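Local structure of erythrocyte membrane protein 1 (Plasmodium falciparum, 2XU0) at residues N103-N108 and N170-D175; G183-I188 and S271-A276; D353-N358 and Y473-T478. The protein probably binds host cell surface receptors as a malarial adhesin, this chain being its N-terminal segment and first Duffy-binding-like domain, a region involved in rosetting. The protein carries 10 engineered substitutions. All coordinates share one frame; numbering follows the deposited sequence.

Interaction 1 (N103-N108 and N170-D175)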
loop_
_atom_site.group_PDB
_atom_site.type_symbol
_atom_site.label_atom_id
_atom_site.label_comp_id
_atom_site.label_asym_id
_atom_site.label_seq_id
_atom_site.Cartn_x
_atom_site.Cartn_y
_atom_site.Cartn_z
ATOM N N ASN A 103 -6.465 -11.402 -7.763
ATOM C CA ASN A 103 -5.017 -11.516 -7.953
ATOM C C ASN A 103 -4.299 -10.163 -7.805
ATOM O O ASN A 103 -3.301 -9.893 -8.471
ATOM C CB ASN A 103 -4.617 -12.306 -9.226
ATOM C CG ASN A 103 -4.242 -13.742 -8.949
ATOM O OD1 ASN A 103 -4.967 -14.679 -9.313
ATOM N ND2 ASN A 103 -3.110 -13.947 -8.273
ATOM N N ARG A 104 -4.804 -9.334 -6.861
ATOM C CA ARG A 104 -4.269 -8.008 -6.525
ATOM C C ARG A 104 -2.831 -8.116 -6.067
ATOM O O ARG A 104 -2.060 -7.179 -6.259
ATOM C CB ARG A 104 -5.110 -7.351 -5.413
ATOM C CG ARG A 104 -6.566 -7.147 -5.781
ATOM C CD ARG A 104 -7.127 -6.028 -4.984
ATOM N NE ARG A 104 -8.500 -6.258 -4.568
ATOM C CZ ARG A 104 -9.090 -5.596 -3.584
ATOM N NH1 ARG A 104 -8.435 -4.643 -2.927
ATOM N NH2 ARG A 104 -10.337 -5.877 -3.247
ATOM N N PHE A 105 -2.457 -9.268 -5.490
ATOM C CA PHE A 105 -1.123 -9.509 -4.947
ATOM C C PHE A 105 -0.174 -10.260 -5.832
ATOM O O PHE A 105 0.971 -10.455 -5.437
ATOM C CB PHE A 105 -1.189 -10.136 -3.543
ATOM C CG PHE A 105 -2.079 -9.402 -2.567
ATOM C CD1 PHE A 105 -1.647 -8.231 -1.949
ATOM C CD2 PHE A 105 -3.337 -9.891 -2.245
ATOM C CE1 PHE A 105 -2.482 -7.539 -1.066
ATOM C CE2 PHE A 105 -4.168 -9.202 -1.363
ATOM C CZ PHE A 105 -3.726 -8.041 -0.761
ATOM N N ASP A 106 -0.599 -10.616 -7.061
ATOM C CA ASP A 106 0.235 -11.352 -8.013
ATOM C C ASP A 106 1.489 -10.571 -8.341
ATOM O O ASP A 106 1.432 -9.350 -8.443
ATOM C CB ASP A 106 -0.561 -11.660 -9.304
ATOM C CG ASP A 106 0.208 -12.474 -10.320
ATOM O OD1 ASP A 106 0.207 -13.711 -10.201
ATOM O OD2 ASP A 106 0.838 -11.865 -11.216
ATOM N N GLU A 107 2.626 -11.274 -8.487
ATOM C CA GLU A 107 3.919 -10.704 -8.839
ATOM C C GLU A 107 3.901 -9.788 -10.082
ATOM O O GLU A 107 4.772 -8.913 -10.223
ATOM C CB GLU A 107 4.997 -11.803 -8.947
ATOM C CG GLU A 107 4.790 -12.819 -10.072
ATOM C CD GLU A 107 6.028 -13.620 -10.434
ATOM O OE1 GLU A 107 6.922 -13.074 -11.122
ATOM O OE2 GLU A 107 6.110 -14.799 -10.021
ATOM N N ASN A 108 2.901 -9.977 -10.970
ATOM C CA ASN A 108 2.771 -9.178 -12.178
ATOM C C ASN A 108 1.557 -8.250 -12.188
ATOM O O ASN A 108 1.289 -7.629 -13.211
ATOM C CB ASN A 108 2.866 -10.050 -13.434
ATOM C CG ASN A 108 4.239 -10.616 -13.652
ATOM O OD1 ASN A 108 4.407 -11.826 -13.777
ATOM N ND2 ASN A 108 5.251 -9.753 -13.704
ATOM N N ASN A 170 -12.915 -9.543 3.249
ATOM C CA ASN A 170 -12.985 -10.935 2.810
ATOM C C ASN A 170 -12.051 -11.191 1.662
ATOM O O ASN A 170 -11.280 -12.150 1.727
ATOM C CB ASN A 170 -14.418 -11.344 2.486
ATOM C CG ASN A 170 -14.790 -12.621 3.190
ATOM O OD1 ASN A 170 -14.085 -13.642 3.111
ATOM N ND2 ASN A 170 -15.849 -12.561 3.971
ATOM N N TYR A 171 -12.005 -10.278 0.651
ATOM C CA TYR A 171 -11.065 -10.500 -0.449
ATOM C C TYR A 171 -9.647 -10.502 0.082
ATOM O O TYR A 171 -8.896 -11.425 -0.223
ATOM C CB TYR A 171 -11.203 -9.485 -1.627
ATOM C CG TYR A 171 -10.015 -9.628 -2.562
ATOM C CD1 TYR A 171 -9.997 -10.609 -3.549
ATOM C CD2 TYR A 171 -8.835 -8.920 -2.334
ATOM C CE1 TYR A 171 -8.848 -10.861 -4.303
ATOM C CE2 TYR A 171 -7.673 -9.191 -3.051
ATOM C CZ TYR A 171 -7.695 -10.136 -4.063
ATOM O OH TYR A 171 -6.562 -10.377 -4.795
ATOM N N ILE A 172 -9.244 -9.421 0.836
ATOM C CA ILE A 172 -7.858 -9.301 1.308
ATOM C C ILE A 172 -7.429 -10.539 2.047
ATOM O O ILE A 172 -6.377 -11.101 1.752
ATOM C CB ILE A 172 -7.592 -8.005 2.164
ATOM C CG1 ILE A 172 -7.819 -6.671 1.385
ATOM C CG2 ILE A 172 -6.243 -8.062 2.907
ATOM C CD1 ILE A 172 -6.938 -6.405 0.251
ATOM N N VAL A 173 -8.218 -10.936 3.049
ATOM C CA VAL A 173 -7.887 -12.101 3.888
ATOM C C VAL A 173 -7.768 -13.370 3.054
ATOM O O VAL A 173 -6.853 -14.162 3.283
ATOM C CB VAL A 173 -8.910 -12.264 5.041
ATOM C CG1 VAL A 173 -8.744 -13.614 5.752
ATOM C CG2 VAL A 173 -8.801 -11.112 6.028
ATOM N N ASN A 174 -8.676 -13.564 2.080
ATOM C CA ASN A 174 -8.647 -14.810 1.294
ATOM C C ASN A 174 -7.682 -14.904 0.127
ATOM O O ASN A 174 -7.550 -15.975 -0.465
ATOM C CB ASN A 174 -10.065 -15.311 0.981
ATOM C CG ASN A 174 -10.780 -15.734 2.244
ATOM O OD1 ASN A 174 -10.378 -16.694 2.917
ATOM N ND2 ASN A 174 -11.781 -14.961 2.654
ATOM N N ASP A 175 -6.956 -13.813 -0.172
ATOM C CA ASP A 175 -5.998 -13.837 -1.267
ATOM C C ASP A 175 -4.632 -13.322 -0.863
ATOM O O ASP A 175 -3.706 -13.299 -1.679
ATOM C CB ASP A 175 -6.569 -13.100 -2.488
ATOM C CG ASP A 175 -5.914 -13.502 -3.794
ATOM O OD1 ASP A 175 -5.840 -14.724 -4.073
ATOM O OD2 ASP A 175 -5.401 -12.608 -4.498
HETATM O O HOH W 1 -3.212 -12.186 -5.531
#
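The phenolic oxygen OH of Y171 receives the backbone N-H of R104, N to OH 2.9 Å at 155°, and passes a weak hydrogen bond to D175 OD2 one helical turn on. The contact thus joins the C-terminal turn of helix 154-175 in the Duffy-binding-like fold to a type I beta turn running from N103 to D106. A long, flat residue with a polar tip suits position 171: the hydroxyl reaches the turn backbone while the ring lies beside one face of the R104 guanidinium. The two planes are almost parallel, 3° apart, with Y171 CD2 3.2 Å above the guanidinium plane and displaced toward its rim. R104 NE is 3.4 Å from Y171 CE2. The arginine chain bends at chi3 (-142°), and beyond it NH2 makes a salt bridge to E168, on helix 154-175 like Y171, which probably helps hold the guanidinium parallel to the ring. A water accepts from F105 N and donates to D175 OD2, so the carboxylate serves the turn through an intermediary. F105 fills the apolar side, its CE2 meeting Y171 CE2, while I172 CD1 approaches the edge of the phenylalanine ring, 3.7 Å from F105 CZ.

Interaction 2 (G183-I188 and S271-A276). Engineered in segment 183-188: A186 (natural residue Ser).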
loop_
_atom_site.group_PDB
_atom_site.type_symbol
_atom_site.label_atom_id
_atom_site.label_comp_id
_atom_site.label_asym_id
_atom_site.label_seq_id
_atom_site.Cartn_x
_atom_site.Cartn_y
_atom_site.Cartn_z
ATOM N N GLY A 183 2.658 -18.432 11.480
ATOM C CA GLY A 183 2.860 -17.380 12.471
ATOM C C GLY A 183 1.628 -16.503 12.578
ATOM O O GLY A 183 0.641 -16.755 11.877
ATOM N N ASN A 184 1.660 -15.470 13.464
ATOM C CA ASN A 184 0.550 -14.520 13.574
ATOM C C ASN A 184 0.593 -13.745 12.243
ATOM O O ASN A 184 1.644 -13.236 11.862
ATOM C CB ASN A 184 0.728 -13.581 14.788
ATOM C CG ASN A 184 -0.349 -12.542 14.927
ATOM O OD1 ASN A 184 -0.421 -11.592 14.140
ATOM N ND2 ASN A 184 -1.170 -12.651 15.980
ATOM N N LYS A 185 -0.513 -13.730 11.507
ATOM C CA LYS A 185 -0.570 -13.128 10.163
ATOM C C LYS A 185 -0.707 -11.586 10.201
ATOM O O LYS A 185 -1.708 -11.021 9.736
ATOM C CB LYS A 185 -1.682 -13.811 9.358
ATOM C CG LYS A 185 -1.393 -15.284 9.063
ATOM C CD LYS A 185 -2.719 -16.040 8.959
ATOM C CE LYS A 185 -2.526 -17.530 8.897
ATOM N NZ LYS A 185 -3.817 -18.256 8.777
ATOM N N ALA A 186 0.287 -10.916 10.820
ATOM C CA ALA A 186 0.328 -9.452 10.991
ATOM C C ALA A 186 0.273 -8.737 9.650
ATOM O O ALA A 186 -0.321 -7.666 9.575
ATOM C CB ALA A 186 1.577 -9.033 11.742
ATOM N N GLY A 187 0.847 -9.374 8.615
ATOM C CA GLY A 187 0.887 -8.879 7.238
ATOM C C GLY A 187 -0.490 -8.608 6.662
ATOM O O GLY A 187 -0.656 -7.655 5.915
ATOM N N ILE A 188 -1.487 -9.438 7.025
ATOM C CA ILE A 188 -2.882 -9.317 6.585
ATOM C C ILE A 188 -3.511 -8.082 7.225
ATOM O O ILE A 188 -4.212 -7.335 6.546
ATOM C CB ILE A 188 -3.685 -10.617 6.924
ATOM C CG1 ILE A 188 -3.134 -11.839 6.151
ATOM C CG2 ILE A 188 -5.194 -10.410 6.715
ATOM C CD1 ILE A 188 -4.008 -13.208 6.269
ATOM N N SER A 271 -13.879 -11.129 8.768
ATOM C CA SER A 271 -13.238 -12.364 8.289
ATOM C C SER A 271 -11.765 -12.456 8.598
ATOM O O SER A 271 -11.098 -13.358 8.088
ATOM C CB SER A 271 -13.430 -12.496 6.778
ATOM O OG SER A 271 -12.890 -11.358 6.123
ATOM N N ALA A 272 -11.226 -11.516 9.379
ATOM C CA ALA A 272 -9.790 -11.523 9.654
ATOM C C ALA A 272 -9.435 -12.773 10.447
ATOM O O ALA A 272 -10.234 -13.182 11.296
ATOM C CB ALA A 272 -9.381 -10.257 10.407
ATOM N N PRO A 273 -8.303 -13.448 10.140
ATOM C CA PRO A 273 -7.953 -14.665 10.893
ATOM C C PRO A 273 -7.841 -14.379 12.377
ATOM O O PRO A 273 -7.432 -13.269 12.753
ATOM C CB PRO A 273 -6.577 -15.040 10.342
ATOM C CG PRO A 273 -6.484 -14.360 9.034
ATOM C CD PRO A 273 -7.241 -13.095 9.179
ATOM N N TYR A 274 -8.198 -15.373 13.222
ATOM C CA TYR A 274 -8.078 -15.226 14.677
ATOM C C TYR A 274 -6.654 -14.898 15.094
ATOM O O TYR A 274 -6.451 -13.989 15.879
ATOM C CB TYR A 274 -8.586 -16.460 15.452
ATOM C CG TYR A 274 -8.518 -16.240 16.950
ATOM C CD1 TYR A 274 -9.452 -15.432 17.599
ATOM C CD2 TYR A 274 -7.467 -16.761 17.705
ATOM C CE1 TYR A 274 -9.375 -15.196 18.970
ATOM C CE2 TYR A 274 -7.379 -16.530 19.079
ATOM C CZ TYR A 274 -8.343 -15.757 19.708
ATOM O OH TYR A 274 -8.264 -15.525 21.060
ATOM N N TYR A 275 -5.684 -15.623 14.565
ATOM C CA TYR A 275 -4.286 -15.427 14.895
ATOM C C TYR A 275 -3.649 -14.429 13.929
ATOM O O TYR A 275 -2.856 -14.776 13.047
ATOM C CB TYR A 275 -3.564 -16.778 14.976
ATOM C CG TYR A 275 -4.147 -17.695 16.039
ATOM C CD1 TYR A 275 -3.801 -17.548 17.383
ATOM C CD2 TYR A 275 -4.998 -18.749 15.695
ATOM C CE1 TYR A 275 -4.308 -18.407 18.362
ATOM C CE2 TYR A 275 -5.524 -19.608 16.669
ATOM C CZ TYR A 275 -5.176 -19.433 18.002
ATOM O OH TYR A 275 -5.679 -20.269 18.976
ATOM N N ALA A 276 -4.086 -13.178 14.064
ATOM C CA ALA A 276 -3.619 -12.030 13.274
ATOM C C ALA A 276 -3.865 -10.777 14.085
ATOM O O ALA A 276 -4.979 -10.527 14.549
ATOM C CB ALA A 276 -4.339 -11.957 11.935
#
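K185 runs from the N-cap position of helix 186-204 past the loop 271-276, joining the start of that helix to the connection between helix 249-268 and strand 279-281 in the Duffy-binding-like fold. Its CB lies 4.0 Å from Y275 O and 4.1 Å from A276 CB. CG stands anti to the carbonyl carbon (chi1 -66°), and the chain is extended beyond it; CD passes P273 CG at 4.1 Å, and NZ finally reaches K179 O by a hydrogen bond. Lysine suits the place because its aliphatic chain can pass a proline, CD making the contact, while its ammonium travels on to a polar partner. P273 also receives I188, tip to tip, with I188 CD1 3.9 Å from P273 CG. The backbones meet in one hydrogen bond, K185 N to Y275 O, 3.0 Å and 166°, between the centres of two inverse gamma turns. Small A276 lets the chains come close, its CB 3.6 Å from K185 O. Nearby, N184 OD1 comes within 3.3 Å of A276 CA and accepts a hydrogen bond from D277 N, so an asparagine here reaches the loop backbone just beyond. With a single hydrogen bond across the segments, the match depends otherwise on close apolar and backbone fit, while N184 OD1 and K185 NZ spend their bonding on residues beyond the two segments.

Interaction 3 (D353-N358 and Y473-T478)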
loop_
_atom_site.group_PDB
_atom_site.type_symbol
_atom_site.label_atom_id
_atom_site.label_comp_id
_atom_site.label_asym_id
_atom_site.label_seq_id
_atom_site.Cartn_x
_atom_site.Cartn_y
_atom_site.Cartn_z
ATOM N N ASP A 353 27.408 -20.730 -21.073
ATOM C CA ASP A 353 27.639 -21.715 -20.028
ATOM C C ASP A 353 29.026 -21.378 -19.480
ATOM O O ASP A 353 30.039 -21.627 -20.147
ATOM C CB ASP A 353 27.540 -23.158 -20.571
ATOM C CG ASP A 353 27.867 -24.270 -19.586
ATOM O OD1 ASP A 353 28.116 -23.962 -18.387
ATOM O OD2 ASP A 353 27.877 -25.452 -20.007
ATOM N N CYS A 354 29.064 -20.775 -18.277
ATOM C CA CYS A 354 30.302 -20.329 -17.632
ATOM C C CYS A 354 31.290 -21.460 -17.301
ATOM O O CYS A 354 32.499 -21.207 -17.207
ATOM C CB CYS A 354 29.997 -19.438 -16.426
ATOM S SG CYS A 354 28.954 -17.998 -16.814
ATOM N N THR A 355 30.786 -22.714 -17.225
ATOM C CA THR A 355 31.596 -23.915 -16.996
ATOM C C THR A 355 32.404 -24.307 -18.257
ATOM O O THR A 355 33.381 -25.060 -18.154
ATOM C CB THR A 355 30.761 -25.088 -16.415
ATOM O OG1 THR A 355 29.989 -25.710 -17.445
ATOM C CG2 THR A 355 29.863 -24.669 -15.249
ATOM N N GLN A 356 32.001 -23.794 -19.434
ATOM C CA GLN A 356 32.672 -24.068 -20.713
ATOM C C GLN A 356 32.996 -22.784 -21.506
ATOM O O GLN A 356 33.283 -22.861 -22.707
ATOM C CB GLN A 356 31.820 -25.019 -21.566
ATOM C CG GLN A 356 31.555 -26.359 -20.894
ATOM C CD GLN A 356 30.754 -27.258 -21.783
ATOM O OE1 GLN A 356 31.272 -27.849 -22.748
ATOM N NE2 GLN A 356 29.473 -27.379 -21.466
ATOM N N THR A 357 32.959 -21.610 -20.831
ATOM C CA THR A 357 33.212 -20.299 -21.450
ATOM C C THR A 357 34.430 -19.623 -20.840
ATOM O O THR A 357 34.635 -19.672 -19.621
ATOM C CB THR A 357 31.935 -19.420 -21.386
ATOM O OG1 THR A 357 30.896 -20.079 -22.106
ATOM C CG2 THR A 357 32.123 -18.010 -21.959
ATOM N N ASN A 358 35.230 -18.987 -21.702
ATOM C CA ASN A 358 36.412 -18.227 -21.326
ATOM C C ASN A 358 36.427 -16.947 -22.162
ATOM O O ASN A 358 36.885 -16.958 -23.309
ATOM C CB ASN A 358 37.685 -19.051 -21.523
ATOM C CG ASN A 358 38.847 -18.564 -20.700
ATOM O OD1 ASN A 358 39.322 -17.430 -20.851
ATOM N ND2 ASN A 358 39.334 -19.420 -19.812
ATOM N N TYR A 473 37.661 -16.027 -16.771
ATOM C CA TYR A 473 38.398 -17.272 -17.063
ATOM C C TYR A 473 37.542 -18.542 -16.905
ATOM O O TYR A 473 38.074 -19.659 -16.945
ATOM C CB TYR A 473 39.681 -17.336 -16.197
ATOM C CG TYR A 473 40.389 -16.000 -16.108
ATOM C CD1 TYR A 473 40.373 -15.258 -14.929
ATOM C CD2 TYR A 473 40.970 -15.421 -17.235
ATOM C CE1 TYR A 473 40.974 -13.999 -14.858
ATOM C CE2 TYR A 473 41.561 -14.160 -17.180
ATOM C CZ TYR A 473 41.566 -13.454 -15.990
ATOM O OH TYR A 473 42.148 -12.210 -15.960
ATOM N N GLY A 474 36.229 -18.347 -16.762
ATOM C CA GLY A 474 35.255 -19.414 -16.576
ATOM C C GLY A 474 35.109 -19.877 -15.141
ATOM O O GLY A 474 35.720 -19.311 -14.226
ATOM N N VAL A 475 34.257 -20.898 -14.937
ATOM C CA VAL A 475 33.999 -21.496 -13.620
ATOM C C VAL A 475 34.182 -23.017 -13.642
ATOM O O VAL A 475 33.928 -23.658 -14.661
ATOM C CB VAL A 475 32.658 -21.078 -12.931
ATOM C CG1 VAL A 475 32.540 -19.566 -12.764
ATOM C CG2 VAL A 475 31.436 -21.643 -13.647
ATOM N N THR A 476 34.638 -23.581 -12.514
ATOM C CA THR A 476 34.802 -25.017 -12.318
ATOM C C THR A 476 33.916 -25.421 -11.162
ATOM O O THR A 476 34.037 -24.894 -10.050
ATOM C CB THR A 476 36.280 -25.428 -12.156
ATOM O OG1 THR A 476 36.980 -25.078 -13.347
ATOM C CG2 THR A 476 36.449 -26.926 -11.909
ATOM N N CYS A 477 32.990 -26.322 -11.454
ATOM C CA CYS A 477 32.059 -26.849 -10.480
ATOM C C CYS A 477 32.530 -28.254 -10.111
ATOM O O CYS A 477 32.763 -29.088 -10.993
ATOM C CB CYS A 477 30.632 -26.831 -11.029
ATOM S SG CYS A 477 30.064 -25.185 -11.559
ATOM N N THR A 478 32.768 -28.467 -8.808
ATOM C CA THR A 478 33.247 -29.736 -8.252
ATOM C C THR A 478 32.072 -30.686 -7.978
ATOM O O THR A 478 30.907 -30.293 -8.130
ATOM C CB THR A 478 34.106 -29.487 -6.986
ATOM O OG1 THR A 478 33.325 -28.836 -5.979
ATOM C CG2 THR A 478 35.371 -28.688 -7.277
#
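V475 packs its CG2 methyl against C354 and T355, 3.8 Å from C354 CB and equally far from T355 CG2. That methyl stands between the backbone N and carbonyl carbon of its own residue, and a compact branched side chain suits this close spacing. T355 CG2 also touches C477 SG at 3.7 Å. The motif is a type I beta turn, D353 to Q356, set against the start of a short strand. V475 N donates to C354 O, 2.9 Å away, and T355 CA makes a CA-H...O contact with V475 O. G474 suits the bend before the strand: its phi is positive, and its CA lies 3.1 Å from T357 O, so close that the absence of a side chain fits the place. D353 steadies the turn, its OD1 accepting from T355 N in an Asx turn and from T355 OG1, both on the same face of the carboxylate; its backbone O accepts T357 OG1 and Q356 N from opposite faces. Disulfides C354-C470 and C477-C483 tie both segments to their surroundings. Strand 475-477 pairs antiparallel with strand 483-485. Segment 353-358, in the C-terminal subdomain of the Duffy-binding-like domain, lies between strand 345-346 and helix 371-407, and Y346 of that strand touches both C354 and V475.

In the fold
Along the chain the three contacts come in series, each closing before the next opens. Interactions 1 and 2 are neighbours, their centres about 15 Å apart, on the successive helices 154-175 and 186-204. They touch directly: V173 CG2 lies 3.7 Å from I188 CG2, and N170 CA 3.3 Å from S271 OG, so these two helices and the loops 103-108 and 271-276 form one continuous packed region. Interaction 3 stands apart, its centre about 42 Å from that of interaction 1 and about 47 Å from that of interaction 2, with its second segment close to the C-terminus. There disulfides and short strands hold the chain, whereas helices frame the first two contacts, consistent with separate local packing at distant parts of the elongated domain.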